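Local coordinates for ABC transporter substrate-binding protein (Staphylococcus aureus subsp. aureus NCTC 8325, PDB 3UN6), which probably serves as the ligand-binding component of an ABC-type import system and binds zinc, its transported substrate being unknown, at residues A[248-261]-A[272-284]. Numbering follows the deposited sequence.
Sequences GFKMNDRKQSVDIM and LTQSAAWTSYGDL
The Tyr281 ring carries the selenomethionine Met251 over one face: the methyl CE sits above the rim, 4.0 Å from the ring centroid, in a CH-pi contact, with SE higher over the same face. Bends at chi2 (-74°) and chi3 (-75°) fold the Met251 chain back over the ring, while its CB touches Tyr281 CD2. At the ring's edge, in plane, lies a water, and the phenol OH is hydrogen-bonded to Thr45 O. The Phe249 ring turns a face to the Gly282 peptide, whose carbonyl oxygen stands 3.8 Å above the ring plane, over its centre. Beside it, Gly282 N donates to Gly248 O (2.8 Å), and the positive phi of Gly282 suits a glycine.

The Arg254 guanidinium meets Ala276 O at its edge, in plane, through NE (3.3 Å); NH1 adds a weak bond to the same oxygen. Thr279 N reaches Ala276 O from the opposite face of the carbonyl plane, so two donors grip this helix-end carbonyl; the edge water, also bonded to Ser257 OG, lies 2.8 Å from Ala276 O and probably donates to it. Farther along, Ala276 CB packs against Val258 CG2 and, tightly, against Met261 CE (3.4 Å); the Leu272 methyls CD1 and CD2 lie against Met261 CB, and CD1 also against the Met261 carbonyl.

Successive helices 254-264 and 269-277 pack with 130° between the N-to-C directions of 254-261 and 272-277. Strand 279-280 then pairs antiparallel with strand 112-122, consistent with a place near the lobe junction of a type 2 periplasmic-binding-protein fold, and Thr279 lies about 5 Å from the zinc ligand His46, side chain to side chain.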
# COMPACT_ATOMS: atom_id res chain seq x y z
N GLY A 248 13.02 7.97 -2.53
CA GLY A 248 12.39 7.84 -1.22
C GLY A 248 12.73 8.97 -0.28
O GLY A 248 11.88 9.43 0.47
N PHE A 249 13.97 9.43 -0.35
CA PHE A 249 14.41 10.55 0.48
C PHE A 249 13.95 11.89 -0.09
O PHE A 249 13.60 12.79 0.66
CB PHE A 249 15.91 10.50 0.71
CG PHE A 249 16.34 9.33 1.56
CD1 PHE A 249 16.21 9.39 2.94
CD2 PHE A 249 16.84 8.17 0.99
CE1 PHE A 249 16.59 8.30 3.74
CE2 PHE A 249 17.22 7.08 1.77
CZ PHE A 249 17.09 7.15 3.16
N LYS A 250 13.95 12.03 -1.42
CA LYS A 250 13.40 13.25 -2.05
C LYS A 250 11.93 13.48 -1.62
O LYS A 250 11.49 14.63 -1.46
CB LYS A 250 13.42 13.12 -3.58
CG LYS A 250 14.60 13.68 -4.30
CD LYS A 250 14.60 15.22 -4.22
CE LYS A 250 15.56 15.83 -5.21
NZ LYS A 250 16.91 15.21 -5.12
N MSE A 251 11.21 12.38 -1.44
CA MSE A 251 9.78 12.40 -1.10
C MSE A 251 9.46 12.81 0.32
O MSE A 251 8.28 12.93 0.67
CB MSE A 251 9.17 11.05 -1.41
CG MSE A 251 9.07 10.75 -2.91
SE MSE A 251 7.64 11.75 -3.85
CE MSE A 251 6.09 10.77 -3.23
N ASN A 252 10.48 12.99 1.15
CA ASN A 252 10.28 13.50 2.50
C ASN A 252 9.81 14.95 2.43
O ASN A 252 9.00 15.40 3.24
CB ASN A 252 11.57 13.45 3.32
CG ASN A 252 11.85 12.07 3.88
OD1 ASN A 252 10.92 11.31 4.19
ND2 ASN A 252 13.13 11.76 4.07
N ASP A 253 10.37 15.69 1.48
CA ASP A 253 9.96 17.04 1.26
C ASP A 253 8.49 16.99 0.80
O ASP A 253 8.21 16.48 -0.28
CB ASP A 253 10.82 17.70 0.20
CG ASP A 253 10.30 19.06 -0.20
OD1 ASP A 253 9.25 19.46 0.35
OD2 ASP A 253 10.90 19.72 -1.07
N ARG A 254 7.58 17.52 1.62
CA ARG A 254 6.14 17.51 1.28
C ARG A 254 5.70 18.23 0.02
O ARG A 254 4.71 17.81 -0.60
CB ARG A 254 5.26 18.02 2.42
CG ARG A 254 4.47 16.93 3.11
CD ARG A 254 5.26 16.13 4.11
NE ARG A 254 4.43 15.03 4.59
CZ ARG A 254 4.62 14.39 5.74
NH1 ARG A 254 3.81 13.39 6.07
NH2 ARG A 254 5.59 14.75 6.56
N LYS A 255 6.35 19.33 -0.33
CA LYS A 255 5.96 20.03 -1.56
C LYS A 255 6.10 19.07 -2.72
O LYS A 255 5.20 18.98 -3.55
CB LYS A 255 6.80 21.29 -1.84
CG LYS A 255 6.45 21.91 -3.21
CD LYS A 255 7.42 23.00 -3.65
CE LYS A 255 7.20 23.38 -5.12
NZ LYS A 255 8.14 24.44 -5.58
N GLN A 256 7.25 18.39 -2.78
CA GLN A 256 7.54 17.41 -3.83
C GLN A 256 6.56 16.25 -3.90
O GLN A 256 6.12 15.91 -5.00
CB GLN A 256 8.97 16.86 -3.68
CG GLN A 256 10.01 17.50 -4.63
CD GLN A 256 9.88 16.99 -6.09
OE1 GLN A 256 8.86 16.39 -6.47
NE2 GLN A 256 10.90 17.23 -6.91
N SER A 257 6.23 15.64 -2.78
CA SER A 257 5.32 14.49 -2.83
C SER A 257 3.96 14.91 -3.39
O SER A 257 3.36 14.16 -4.17
CB SER A 257 5.17 13.80 -1.47
OG SER A 257 4.77 14.71 -0.46
N VAL A 258 3.50 16.11 -3.01
CA VAL A 258 2.24 16.64 -3.53
C VAL A 258 2.36 16.86 -5.03
O VAL A 258 1.53 16.40 -5.79
CB VAL A 258 1.81 18.00 -2.85
CG1 VAL A 258 0.60 18.62 -3.58
CG2 VAL A 258 1.49 17.78 -1.34
N ASP A 259 3.41 17.57 -5.45
CA ASP A 259 3.64 17.87 -6.88
C ASP A 259 3.72 16.58 -7.73
O ASP A 259 3.14 16.51 -8.81
CB ASP A 259 4.91 18.72 -7.05
CG ASP A 259 4.77 20.15 -6.45
OD1 ASP A 259 3.63 20.64 -6.30
OD2 ASP A 259 5.81 20.77 -6.13
N ILE A 260 4.43 15.57 -7.23
CA ILE A 260 4.48 14.28 -7.94
C ILE A 260 3.09 13.69 -8.15
O ILE A 260 2.73 13.31 -9.25
CB ILE A 260 5.34 13.24 -7.17
CG1 ILE A 260 6.80 13.31 -7.63
CG2 ILE A 260 4.86 11.85 -7.45
CD1 ILE A 260 7.00 12.95 -9.14
N MSE A 261 2.32 13.62 -7.08
CA MSE A 261 1.00 13.05 -7.15
C MSE A 261 -0.00 13.85 -7.98
O MSE A 261 -0.78 13.25 -8.72
CB MSE A 261 0.46 12.81 -5.75
CG MSE A 261 1.32 11.81 -4.98
SE MSE A 261 0.45 11.33 -3.35
CE MSE A 261 0.45 12.87 -2.50
N LEU A 272 -4.93 15.66 -2.47
CA LEU A 272 -3.59 15.07 -2.45
C LEU A 272 -2.67 15.70 -1.38
O LEU A 272 -1.74 15.04 -0.90
CB LEU A 272 -2.96 15.10 -3.85
CG LEU A 272 -3.68 14.18 -4.86
CD1 LEU A 272 -3.23 14.51 -6.26
CD2 LEU A 272 -3.47 12.68 -4.53
N THR A 273 -2.94 16.96 -1.01
CA THR A 273 -2.20 17.61 0.08
C THR A 273 -2.56 16.89 1.38
O THR A 273 -1.69 16.53 2.17
CB THR A 273 -2.53 19.09 0.16
OG1 THR A 273 -2.13 19.70 -1.07
CG2 THR A 273 -1.77 19.76 1.31
N GLN A 274 -3.86 16.66 1.61
CA GLN A 274 -4.29 15.91 2.79
C GLN A 274 -3.66 14.50 2.78
O GLN A 274 -3.16 14.02 3.81
CB GLN A 274 -5.82 15.82 2.82
CG GLN A 274 -6.38 14.96 3.96
CD GLN A 274 -7.89 15.09 4.05
OE1 GLN A 274 -8.43 16.13 3.70
NE2 GLN A 274 -8.55 14.06 4.51
N SER A 275 -3.67 13.85 1.62
CA SER A 275 -3.15 12.50 1.45
C SER A 275 -1.65 12.42 1.74
O SER A 275 -1.19 11.51 2.44
CB SER A 275 -3.42 12.01 0.03
OG SER A 275 -4.84 11.93 -0.22
N ALA A 276 -0.92 13.40 1.22
CA ALA A 276 0.51 13.47 1.38
C ALA A 276 0.90 13.85 2.81
O ALA A 276 1.93 13.38 3.32
CB ALA A 276 1.10 14.47 0.39
N ALA A 277 0.09 14.68 3.46
CA ALA A 277 0.36 15.10 4.82
C ALA A 277 0.47 13.89 5.75
O ALA A 277 1.29 13.90 6.65
CB ALA A 277 -0.69 16.06 5.34
N TRP A 278 -0.33 12.84 5.52
CA TRP A 278 -0.33 11.66 6.41
C TRP A 278 0.47 10.45 5.93
O TRP A 278 0.43 9.39 6.56
CB TRP A 278 -1.78 11.27 6.76
CG TRP A 278 -2.48 12.31 7.56
CD1 TRP A 278 -3.15 13.43 7.08
CD2 TRP A 278 -2.52 12.41 8.99
NE1 TRP A 278 -3.62 14.17 8.13
CE2 TRP A 278 -3.25 13.57 9.31
CE3 TRP A 278 -2.04 11.60 10.03
CZ2 TRP A 278 -3.52 13.94 10.61
CZ3 TRP A 278 -2.31 11.97 11.33
CH2 TRP A 278 -3.03 13.14 11.61
N THR A 279 1.21 10.61 4.84
CA THR A 279 2.05 9.55 4.31
C THR A 279 3.49 10.02 4.48
O THR A 279 3.76 11.21 4.47
CB THR A 279 1.73 9.26 2.83
OG1 THR A 279 0.31 9.11 2.66
CG2 THR A 279 2.43 7.97 2.36
N SER A 280 4.42 9.11 4.72
CA SER A 280 5.84 9.48 4.78
C SER A 280 6.62 8.47 3.96
O SER A 280 6.09 7.41 3.59
CB SER A 280 6.36 9.61 6.22
OG SER A 280 6.61 8.35 6.79
N TYR A 281 7.85 8.82 3.61
CA TYR A 281 8.70 7.94 2.82
C TYR A 281 10.08 7.81 3.51
O TYR A 281 10.16 7.24 4.59
CB TYR A 281 8.77 8.44 1.38
CG TYR A 281 7.40 8.53 0.75
CD1 TYR A 281 6.87 7.46 0.03
CD2 TYR A 281 6.61 9.66 0.90
CE1 TYR A 281 5.61 7.53 -0.53
CE2 TYR A 281 5.35 9.74 0.34
CZ TYR A 281 4.85 8.67 -0.37
OH TYR A 281 3.57 8.71 -0.92
N GLY A 282 11.15 8.32 2.91
CA GLY A 282 12.48 8.25 3.55
C GLY A 282 13.13 6.87 3.48
O GLY A 282 13.35 6.32 2.39
N ASP A 283 13.50 6.34 4.64
CA ASP A 283 14.13 5.04 4.72
C ASP A 283 13.07 3.99 4.45
O ASP A 283 12.15 3.82 5.26
CB ASP A 283 14.76 4.85 6.11
CG ASP A 283 15.46 3.51 6.27
OD1 ASP A 283 15.29 2.60 5.42
OD2 ASP A 283 16.16 3.36 7.28
N LEU A 284 13.19 3.31 3.32
CA LEU A 284 12.21 2.32 2.93
C LEU A 284 12.72 0.88 3.12
O LEU A 284 12.26 -0.05 2.45
CB LEU A 284 11.76 2.59 1.48
CG LEU A 284 11.09 3.94 1.23
CD1 LEU A 284 10.77 4.13 -0.28
CD2 LEU A 284 9.82 4.10 2.04
O HOH W 1 4.10 12.80 1.73